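Local coordinates for protein N-acetyl-beta-D glucosaminidase (Rhizomucor miehei CAU432, PDB 4ZM6) that probably hydrolyses terminal N-acetyl-beta-D-glucosamine residues through its glycoside hydrolase family 3 part and acetylates glucosamine with acetyl-CoA through a GCN5-related acetyltransferase region, at residues A[710-715]-A[751-756]; A[716-721]-A[746-751]; A[763-768]-A[813-818]. All coordinates share one frame; numbering follows the deposited sequence.

In the fold
All three contacts lie in the C-terminal N-acetyltransferase-like region, away from the residues that hold acetyl-CoA in the preceding region. Contact 1 pairs strands 711-715 and 751-756, contact 2 joins the loop from strand 711-715 to helix 721-731 and the loop from helix 736-745 to strand 751-756, and contact 3 sets helix 811-825 against strand 763-771. Contacts 1 and 3 have centres about 7 Å apart and are joined in one sheet, with Ile752 O 2.9 Å from Leu767 N, a probable hydrogen bond. Contact 2 shares Leu751 with contact 1, their centres about 12 Å apart, and meets contact 3 through Leu751 and Ile768, centres about 15 Å apart.

Contact 1 of 3, residues A[710-715]-A[751-756]; sequences KIWFGR and LIVARQ
Trp712 and Arg755 lie side by side on one face of an antiparallel strand pair, 711-715 with 751-756, the first two strands of a GCN5-related acetyltransferase (GNAT) fold. Both side chains point the same way, but the indole and guanidinium planes are turned 61° apart. CG of Trp712 is anti to its backbone N (chi1 -178°), which places it beside the carbonyl carbon. Trp712 CE3 and CZ3 lie against the aliphatic part of Arg755, CE3 meeting CB, CG and CD and CZ3 meeting CD: Trp712 CE3 is 3.7 Å from Arg755 CD, which approaches the ring obliquely, and Trp712 CZ3 lies at the edge of the guanidinium, near its plane. The charged end of Arg755 turns to other partners, a salt bridge from NH1 to Glu723 and a hydrogen bond from NE to the carbonyl of Gly761, which fix the rotation of the group. On the tryptophan's own strand, Gly714 N sits above one face of the indole, offset toward the rim.

Beneath these side chains the backbones are joined by two hydrogen-bonded pairs. Trp712 and Arg755 exchange bonds in both directions, with Trp712 N to Arg755 O at 2.8 Å, and Gly714 and Val753 do the same, Val753 N reaching Gly714 O at 3.0 Å. On the other face Ile711 and Phe713 pack on helices 700-709 and 811-825, and Ala754 touches Ala765. There the ring of Phe713 also meets His818, with planes at about 30°. Ile711 CG2 touches Ala754 CB at 4.0 Å, and the alanine methyl also meets the phenyl ring from an oblique direction, Ala754 CB lying 3.5 Å from Phe713 CE1 and 3.7 Å from Phe713 CD1.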
loop_
_atom_site.group_PDB
_atom_site.type_symbol
_atom_site.label_atom_id
_atom_site.label_comp_id
_atom_site.label_asym_id
_atom_site.label_seq_id
_atom_site.Cartn_x
_atom_site.Cartn_y
_atom_site.Cartn_z
ATOM N N LYS A 710 -11.177 -47.035 -38.581
ATOM C CA LYS A 710 -12.526 -46.447 -38.546
ATOM C C LYS A 710 -12.593 -45.246 -37.603
ATOM O O LYS A 710 -13.452 -45.159 -36.727
ATOM C CB LYS A 710 -13.592 -47.491 -38.178
ATOM C CG LYS A 710 -13.596 -48.725 -39.072
ATOM C CD LYS A 710 -15.006 -49.208 -39.398
ATOM C CE LYS A 710 -15.868 -49.439 -38.162
ATOM N NZ LYS A 710 -15.198 -50.288 -37.136
ATOM N N ILE A 711 -11.665 -44.324 -37.804
ATOM C CA ILE A 711 -11.566 -43.131 -36.984
ATOM C C ILE A 711 -12.321 -41.986 -37.656
ATOM O O ILE A 711 -12.197 -41.776 -38.865
ATOM C CB ILE A 711 -10.087 -42.725 -36.797
ATOM C CG1 ILE A 711 -9.271 -43.888 -36.202
ATOM C CG2 ILE A 711 -9.965 -41.464 -35.945
ATOM C CD1 ILE A 711 -9.590 -44.232 -34.763
ATOM N N TRP A 712 -13.094 -41.250 -36.865
ATOM C CA TRP A 712 -13.812 -40.071 -37.339
ATOM C C TRP A 712 -13.182 -38.801 -36.774
ATOM O O TRP A 712 -12.946 -38.715 -35.575
ATOM C CB TRP A 712 -15.268 -40.145 -36.893
ATOM C CG TRP A 712 -16.114 -39.000 -37.368
ATOM C CD1 TRP A 712 -16.855 -38.955 -38.509
ATOM C CD2 TRP A 712 -16.318 -37.740 -36.707
ATOM N NE1 TRP A 712 -17.508 -37.752 -38.602
ATOM C CE2 TRP A 712 -17.196 -36.986 -37.511
ATOM C CE3 TRP A 712 -15.844 -37.178 -35.512
ATOM C CZ2 TRP A 712 -17.612 -35.695 -37.166
ATOM C CZ3 TRP A 712 -16.258 -35.893 -35.168
ATOM C CH2 TRP A 712 -17.134 -35.168 -35.995
ATOM N N PHE A 713 -12.938 -37.816 -37.631
ATOM C CA PHE A 713 -12.473 -36.500 -37.190
ATOM C C PHE A 713 -13.544 -35.439 -37.390
ATOM O O PHE A 713 -14.406 -35.578 -38.253
ATOM C CB PHE A 713 -11.215 -36.094 -37.953
ATOM C CG PHE A 713 -10.076 -37.044 -37.769
ATOM C CD1 PHE A 713 -9.581 -37.312 -36.498
ATOM C CD2 PHE A 713 -9.499 -37.675 -38.859
ATOM C CE1 PHE A 713 -8.527 -38.192 -36.320
ATOM C CE2 PHE A 713 -8.442 -38.551 -38.692
ATOM C CZ PHE A 713 -7.953 -38.811 -37.422
ATOM N N GLY A 714 -13.480 -34.382 -36.585
ATOM C CA GLY A 714 -14.367 -33.234 -36.746
ATOM C C GLY A 714 -14.500 -32.381 -35.497
ATOM O O GLY A 714 -13.981 -32.718 -34.431
ATOM N N ARG A 715 -15.229 -31.280 -35.633
ATOM C CA ARG A 715 -15.394 -30.315 -34.555
ATOM C C ARG A 715 -16.212 -30.872 -33.404
ATOM O O ARG A 715 -16.886 -31.888 -33.539
ATOM C CB ARG A 715 -16.057 -29.041 -35.085
ATOM C CG ARG A 715 -15.196 -28.286 -36.087
ATOM C CD ARG A 715 -15.973 -27.251 -36.890
ATOM N NE ARG A 715 -16.842 -26.387 -36.081
ATOM C CZ ARG A 715 -17.368 -25.235 -36.500
ATOM N NH1 ARG A 715 -17.116 -24.775 -37.717
ATOM N NH2 ARG A 715 -18.143 -24.526 -35.688
ATOM N N LEU A 751 -11.583 -26.600 -32.112
ATOM C CA LEU A 751 -11.487 -27.750 -31.223
ATOM C C LEU A 751 -11.858 -29.012 -31.985
ATOM O O LEU A 751 -13.037 -29.324 -32.165
ATOM C CB LEU A 751 -12.385 -27.567 -29.999
ATOM C CG LEU A 751 -12.283 -26.198 -29.320
ATOM C CD1 LEU A 751 -13.116 -26.181 -28.048
ATOM C CD2 LEU A 751 -10.839 -25.828 -29.026
ATOM N N ILE A 752 -10.832 -29.721 -32.445
ATOM C CA ILE A 752 -10.995 -30.948 -33.210
ATOM C C ILE A 752 -10.840 -32.151 -32.298
ATOM O O ILE A 752 -9.985 -32.172 -31.422
ATOM C CB ILE A 752 -9.937 -31.048 -34.326
ATOM C CG1 ILE A 752 -9.970 -29.796 -35.204
ATOM C CG2 ILE A 752 -10.152 -32.300 -35.168
ATOM C CD1 ILE A 752 -11.340 -29.476 -35.772
ATOM N N VAL A 753 -11.674 -33.156 -32.526
ATOM C CA VAL A 753 -11.600 -34.401 -31.793
ATOM C C VAL A 753 -11.607 -35.556 -32.774
ATOM O O VAL A 753 -12.149 -35.437 -33.873
ATOM C CB VAL A 753 -12.787 -34.575 -30.824
ATOM C CG1 VAL A 753 -12.671 -33.605 -29.660
ATOM C CG2 VAL A 753 -14.119 -34.397 -31.544
ATOM N N ALA A 754 -10.980 -36.659 -32.368
ATOM C CA ALA A 754 -11.122 -37.938 -33.045
ATOM C C ALA A 754 -12.167 -38.744 -32.287
ATOM O O ALA A 754 -12.165 -38.746 -31.054
ATOM C CB ALA A 754 -9.798 -38.677 -33.076
ATOM N N ARG A 755 -13.069 -39.396 -33.025
ATOM C CA ARG A 755 -14.094 -40.274 -32.442
ATOM C C ARG A 755 -14.048 -41.658 -33.072
ATOM O O ARG A 755 -13.593 -41.820 -34.206
ATOM C CB ARG A 755 -15.491 -39.692 -32.639
ATOM C CG ARG A 755 -15.771 -38.435 -31.840
ATOM C CD ARG A 755 -17.182 -37.924 -32.095
ATOM N NE ARG A 755 -17.863 -37.566 -30.847
ATOM C CZ ARG A 755 -18.147 -36.328 -30.441
ATOM N NH1 ARG A 755 -18.770 -36.158 -29.285
ATOM N NH2 ARG A 755 -17.829 -35.260 -31.173
ATOM N N GLN A 756 -14.532 -42.655 -32.337
ATOM C CA GLN A 756 -14.579 -44.015 -32.850
ATOM C C GLN A 756 -15.750 -44.149 -33.806
ATOM O O GLN A 756 -16.864 -43.737 -33.484
ATOM C CB GLN A 756 -14.723 -45.027 -31.707
ATOM C CG GLN A 756 -14.619 -46.485 -32.143
ATOM C CD GLN A 756 -13.339 -46.782 -32.904
ATOM O OE1 GLN A 756 -13.362 -47.277 -34.034
ATOM N NE2 GLN A 756 -12.212 -46.458 -32.291
#

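Contact 2 of 3, residues A[716-721]-A[746-751]; sequences IKPSET and GDYQDL
At the end of the strand pair, one backbone hydrogen bond still ties Ile716 to Leu751, from Ile716 N to Leu751 O at 3.2 Å with an N-H...O angle of 137°; beyond it the chains part, 716-721 entering a 3-10 turn at 718-720, while 748-750, which lead into Leu751, have helical backbone angles without the regular bonds. Side chains make the rest of the contact, chiefly that of Tyr748. Its CG is anti to its carbonyl carbon (chi1 -77°), which puts it beside the backbone N. The ring is met by 716-721 both over a face and at an edge. Pro718 covers one face in a CH-pi contact, its CG 4.0 Å from the ring centroid and only 11° off the normal. Ile716 and Thr721 come instead to the edge, in the ring plane: Ile716 CG2 lies 3.8 Å from Tyr748 CD1, and Thr721 OG1 lies 3.3 Å from Tyr748 CE1. The side chain of Thr721 crosses the tyrosine at about a right angle, and its OG1 accepts a weak hydrogen bond from Tyr748 OH at 3.3 Å. Thr721 OG1 in turn donates to Pro718 O at 2.8 Å, so the residue that reaches the ring edge is tied to the one on its face. At the start of the turn, Lys717 N bonds to Glu720 OE1 from above the carboxylate plane, holding the turn together. Ile716 CG2 also touches Leu751 CB, at 4.0 Å. The contact thus bridges the entrance to helix 721-731 and the exit from helix 736-745: Tyr748 and Leu751 rest on Val743 of the latter helix, Ile716 continues onto Val753 and Arg755 of strand 751-756, and Asp750 forms salt bridges with Arg779 and Arg826.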
loop_
_atom_site.group_PDB
_atom_site.type_symbol
_atom_site.label_atom_id
_atom_site.label_comp_id
_atom_site.label_asym_id
_atom_site.label_seq_id
_atom_site.Cartn_x
_atom_site.Cartn_y
_atom_site.Cartn_z
ATOM N N ILE A 716 -16.120 -30.204 -32.261
ATOM C CA ILE A 716 -16.993 -30.483 -31.136
ATOM C C ILE A 716 -18.120 -29.448 -31.189
ATOM O O ILE A 716 -17.875 -28.282 -31.492
ATOM C CB ILE A 716 -16.213 -30.456 -29.790
ATOM C CG1 ILE A 716 -16.924 -31.306 -28.736
ATOM C CG2 ILE A 716 -15.983 -29.042 -29.260
ATOM C CD1 ILE A 716 -16.583 -32.780 -28.833
ATOM N N LYS A 717 -19.354 -29.876 -30.935
ATOM C CA LYS A 717 -20.480 -28.946 -30.860
ATOM C C LYS A 717 -20.693 -28.515 -29.417
ATOM O O LYS A 717 -20.335 -29.250 -28.498
ATOM C CB LYS A 717 -21.763 -29.589 -31.374
ATOM C CG LYS A 717 -21.767 -29.915 -32.859
ATOM C CD LYS A 717 -23.177 -30.193 -33.362
ATOM C CE LYS A 717 -23.885 -31.219 -32.496
ATOM N NZ LYS A 717 -25.111 -31.754 -33.134
ATOM N N PRO A 718 -21.302 -27.337 -29.207
ATOM C CA PRO A 718 -21.540 -26.815 -27.860
ATOM C C PRO A 718 -22.191 -27.792 -26.891
ATOM O O PRO A 718 -21.792 -27.846 -25.732
ATOM C CB PRO A 718 -22.459 -25.621 -28.113
ATOM C CG PRO A 718 -22.007 -25.114 -29.437
ATOM C CD PRO A 718 -21.653 -26.342 -30.238
ATOM N N SER A 719 -23.177 -28.554 -27.356
ATOM C CA SER A 719 -23.844 -29.552 -26.512
ATOM C C SER A 719 -22.945 -30.757 -26.188
ATOM O O SER A 719 -23.248 -31.519 -25.276
ATOM C CB SER A 719 -25.130 -30.042 -27.184
ATOM O OG SER A 719 -24.843 -30.876 -28.298
ATOM N N GLU A 720 -21.861 -30.929 -26.943
ATOM C CA GLU A 720 -20.906 -32.020 -26.732
ATOM C C GLU A 720 -19.644 -31.581 -25.968
ATOM O O GLU A 720 -18.736 -32.388 -25.769
ATOM C CB GLU A 720 -20.477 -32.607 -28.086
ATOM C CG GLU A 720 -21.608 -33.191 -28.932
ATOM C CD GLU A 720 -21.212 -33.444 -30.388
ATOM O OE1 GLU A 720 -20.129 -32.996 -30.838
ATOM O OE2 GLU A 720 -22.000 -34.095 -31.100
ATOM N N THR A 721 -19.578 -30.320 -25.537
ATOM C CA THR A 721 -18.379 -29.804 -24.866
ATOM C C THR A 721 -17.928 -30.707 -23.704
ATOM O O THR A 721 -16.738 -31.014 -23.569
ATOM C CB THR A 721 -18.584 -28.362 -24.345
ATOM O OG1 THR A 721 -19.044 -27.512 -25.408
ATOM C CG2 THR A 721 -17.282 -27.802 -23.785
ATOM N N GLY A 746 -15.826 -18.931 -27.772
ATOM C CA GLY A 746 -16.654 -19.522 -28.825
ATOM C C GLY A 746 -15.886 -20.051 -30.025
ATOM O O GLY A 746 -16.442 -20.175 -31.112
ATOM N N ASP A 747 -14.615 -20.387 -29.837
ATOM C CA ASP A 747 -13.800 -20.932 -30.921
ATOM C C ASP A 747 -13.944 -22.448 -31.003
ATOM O O ASP A 747 -12.961 -23.192 -30.878
ATOM C CB ASP A 747 -12.329 -20.521 -30.769
ATOM C CG ASP A 747 -11.978 -19.309 -31.589
ATOM O OD1 ASP A 747 -12.767 -18.956 -32.490
ATOM O OD2 ASP A 747 -10.904 -18.713 -31.350
ATOM N N TYR A 748 -15.177 -22.890 -31.243
ATOM C CA TYR A 748 -15.482 -24.310 -31.369
ATOM C C TYR A 748 -14.929 -24.903 -32.662
ATOM O O TYR A 748 -14.654 -26.106 -32.720
ATOM C CB TYR A 748 -16.987 -24.544 -31.304
ATOM C CG TYR A 748 -17.566 -24.462 -29.914
ATOM C CD1 TYR A 748 -17.593 -25.581 -29.093
ATOM C CD2 TYR A 748 -18.105 -23.275 -29.424
ATOM C CE1 TYR A 748 -18.130 -25.521 -27.821
ATOM C CE2 TYR A 748 -18.649 -23.206 -28.151
ATOM C CZ TYR A 748 -18.655 -24.333 -27.356
ATOM O OH TYR A 748 -19.195 -24.289 -26.089
ATOM N N GLN A 749 -14.759 -24.072 -33.691
ATOM C CA GLN A 749 -14.261 -24.567 -34.974
ATOM C C GLN A 749 -12.792 -24.970 -34.917
ATOM O O GLN A 749 -12.303 -25.650 -35.813
ATOM C CB GLN A 749 -14.524 -23.561 -36.113
ATOM C CG GLN A 749 -13.469 -22.482 -36.344
ATOM C CD GLN A 749 -13.433 -21.447 -35.247
ATOM O OE1 GLN A 749 -13.983 -21.657 -34.169
ATOM N NE2 GLN A 749 -12.780 -20.319 -35.512
ATOM N N ASP A 750 -12.096 -24.551 -33.863
ATOM C CA ASP A 750 -10.699 -24.910 -33.657
ATOM C C ASP A 750 -10.523 -26.159 -32.778
ATOM O O ASP A 750 -9.431 -26.720 -32.710
ATOM C CB ASP A 750 -9.947 -23.725 -33.039
ATOM C CG ASP A 750 -9.702 -22.593 -34.037
ATOM O OD1 ASP A 750 -9.775 -22.846 -35.262
ATOM O OD2 ASP A 750 -9.433 -21.448 -33.595
ATOM N N LEU A 751 -11.583 -26.600 -32.112
ATOM C CA LEU A 751 -11.487 -27.750 -31.223
ATOM C C LEU A 751 -11.858 -29.012 -31.985
ATOM O O LEU A 751 -13.037 -29.324 -32.165
ATOM C CB LEU A 751 -12.385 -27.567 -29.999
ATOM C CG LEU A 751 -12.283 -26.198 -29.320
ATOM C CD1 LEU A 751 -13.116 -26.181 -28.048
ATOM C CD2 LEU A 751 -10.839 -25.828 -29.026
#

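Contact 3 of 3, residues A[763-768]-A[813-818]; sequences VIASLI and IGIVAH
Ile815 lays its terminal CD1 over the backbone of Ser766, 3.8 Å from Ser766 CA, where helix 811-825 packs on strand 763-771 in the alpha/beta arrangement of a GNAT fold. The axes of the two segments approach to 9.0 Å, their directions 37° apart. CG1 of Ile815 is anti to its backbone N (chi1 -165°), chi2 (169°) carries CD1 straight on from CG1, and the extended branch ends between two residues that face the helix: CD1 touches Ala765 CB at 4.1 Å on one side, while Leu767 slides past the isoleucine in the opposite direction, with its CD2 3.7 Å from Ile815 CG1.

Ser766 points away from the helix and its OG bonds to Tyr739 OH. Just before it, Ile764 and Ala765 both face Ala754 in a classic beta bulge. No hydrogen bond crosses the contact, which is buried, its side-chain contacts apolar; Phe713 of strand 711-715 also rests on Ile815. Val816, beside Ile815, turns to Met797 and Val800 of strand 794-802. The same leucine methyl that meets the isoleucine side chain also reaches the helix backbone, Leu767 CD2 lying 3.4 Å from Ile815 O.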
loop_
_atom_site.group_PDB
_atom_site.type_symbol
_atom_site.label_atom_id
_atom_site.label_comp_id
_atom_site.label_asym_id
_atom_site.label_seq_id
_atom_site.Cartn_x
_atom_site.Cartn_y
_atom_site.Cartn_z
ATOM N N VAL A 763 -15.055 -39.844 -27.603
ATOM C CA VAL A 763 -13.858 -39.079 -27.949
ATOM C C VAL A 763 -12.614 -39.862 -27.530
ATOM O O VAL A 763 -12.494 -40.285 -26.380
ATOM C CB VAL A 763 -13.852 -37.697 -27.265
ATOM C CG1 VAL A 763 -12.550 -36.955 -27.560
ATOM C CG2 VAL A 763 -15.054 -36.874 -27.714
ATOM N N ILE A 764 -11.700 -40.057 -28.473
ATOM C CA ILE A 764 -10.480 -40.837 -28.231
ATOM C C ILE A 764 -9.191 -40.034 -28.425
ATOM O O ILE A 764 -8.108 -40.515 -28.108
ATOM C CB ILE A 764 -10.433 -42.109 -29.115
ATOM C CG1 ILE A 764 -10.421 -41.754 -30.607
ATOM C CG2 ILE A 764 -11.603 -43.028 -28.777
ATOM C CD1 ILE A 764 -10.609 -42.946 -31.523
ATOM N N ALA A 765 -9.308 -38.819 -28.945
ATOM C CA ALA A 765 -8.165 -37.943 -29.128
ATOM C C ALA A 765 -8.689 -36.532 -29.339
ATOM O O ALA A 765 -9.895 -36.340 -29.537
ATOM C CB ALA A 765 -7.330 -38.386 -30.320
ATOM N N SER A 766 -7.796 -35.546 -29.289
ATOM C CA SER A 766 -8.192 -34.166 -29.534
ATOM C C SER A 766 -6.992 -33.277 -29.788
ATOM O O SER A 766 -5.877 -33.630 -29.427
ATOM C CB SER A 766 -8.983 -33.613 -28.343
ATOM O OG SER A 766 -8.128 -32.967 -27.422
ATOM N N LEU A 767 -7.234 -32.125 -30.410
ATOM C CA LEU A 767 -6.228 -31.064 -30.502
ATOM C C LEU A 767 -6.877 -29.716 -30.748
ATOM O O LEU A 767 -8.063 -29.641 -31.052
ATOM C CB LEU A 767 -5.188 -31.366 -31.586
ATOM C CG LEU A 767 -5.651 -31.397 -33.045
ATOM C CD1 LEU A 767 -5.893 -30.002 -33.602
ATOM C CD2 LEU A 767 -4.620 -32.120 -33.900
ATOM N N ILE A 768 -6.075 -28.659 -30.624
ATOM C CA ILE A 768 -6.540 -27.281 -30.753
ATOM C C ILE A 768 -5.910 -26.627 -31.965
ATOM O O ILE A 768 -4.706 -26.384 -31.981
ATOM C CB ILE A 768 -6.172 -26.438 -29.510
ATOM C CG1 ILE A 768 -6.935 -26.934 -28.281
ATOM C CG2 ILE A 768 -6.487 -24.962 -29.744
ATOM C CD1 ILE A 768 -6.387 -26.396 -26.977
ATOM N N ILE A 813 -0.813 -39.353 -35.058
ATOM C CA ILE A 813 -0.213 -38.875 -36.307
ATOM C C ILE A 813 -1.334 -38.577 -37.300
ATOM O O ILE A 813 -1.220 -37.668 -38.127
ATOM C CB ILE A 813 0.789 -39.882 -36.931
ATOM C CG1 ILE A 813 1.649 -40.562 -35.852
ATOM C CG2 ILE A 813 1.687 -39.171 -37.941
ATOM C CD1 ILE A 813 1.230 -41.975 -35.483
ATOM N N GLY A 814 -2.409 -39.357 -37.208
ATOM C CA GLY A 814 -3.604 -39.135 -38.004
ATOM C C GLY A 814 -4.237 -37.786 -37.752
ATOM O O GLY A 814 -4.392 -36.981 -38.676
ATOM N N ILE A 815 -4.593 -37.536 -36.495
ATOM C CA ILE A 815 -5.248 -36.285 -36.115
ATOM C C ILE A 815 -4.384 -35.058 -36.403
ATOM O O ILE A 815 -4.909 -34.002 -36.754
ATOM C CB ILE A 815 -5.687 -36.291 -34.638
ATOM C CG1 ILE A 815 -6.668 -35.152 -34.374
ATOM C CG2 ILE A 815 -4.487 -36.203 -33.707
ATOM C CD1 ILE A 815 -7.352 -35.248 -33.030
ATOM N N VAL A 816 -3.070 -35.194 -36.272
ATOM C CA VAL A 816 -2.166 -34.106 -36.641
ATOM C C VAL A 816 -2.185 -33.915 -38.154
ATOM O O VAL A 816 -2.240 -32.790 -38.639
ATOM C CB VAL A 816 -0.723 -34.356 -36.136
ATOM C CG1 VAL A 816 0.276 -33.429 -36.809
ATOM C CG2 VAL A 816 -0.660 -34.165 -34.631
ATOM N N ALA A 817 -2.141 -35.017 -38.896
ATOM C CA ALA A 817 -2.149 -34.956 -40.357
ATOM C C ALA A 817 -3.456 -34.345 -40.847
ATOM O O ALA A 817 -3.477 -33.567 -41.806
ATOM C CB ALA A 817 -1.941 -36.342 -40.954
ATOM N N HIS A 818 -4.541 -34.691 -40.167
ATOM C CA HIS A 818 -5.839 -34.105 -40.454
ATOM C C HIS A 818 -5.828 -32.607 -40.168
ATOM O O HIS A 818 -6.324 -31.818 -40.967
ATOM C CB HIS A 818 -6.921 -34.783 -39.625
ATOM C CG HIS A 818 -8.305 -34.463 -40.083
ATOM N ND1 HIS A 818 -9.128 -33.582 -39.414
ATOM C CD2 HIS A 818 -9.007 -34.895 -41.158
ATOM C CE1 HIS A 818 -10.282 -33.495 -40.049
ATOM N NE2 HIS A 818 -10.234 -34.280 -41.111
#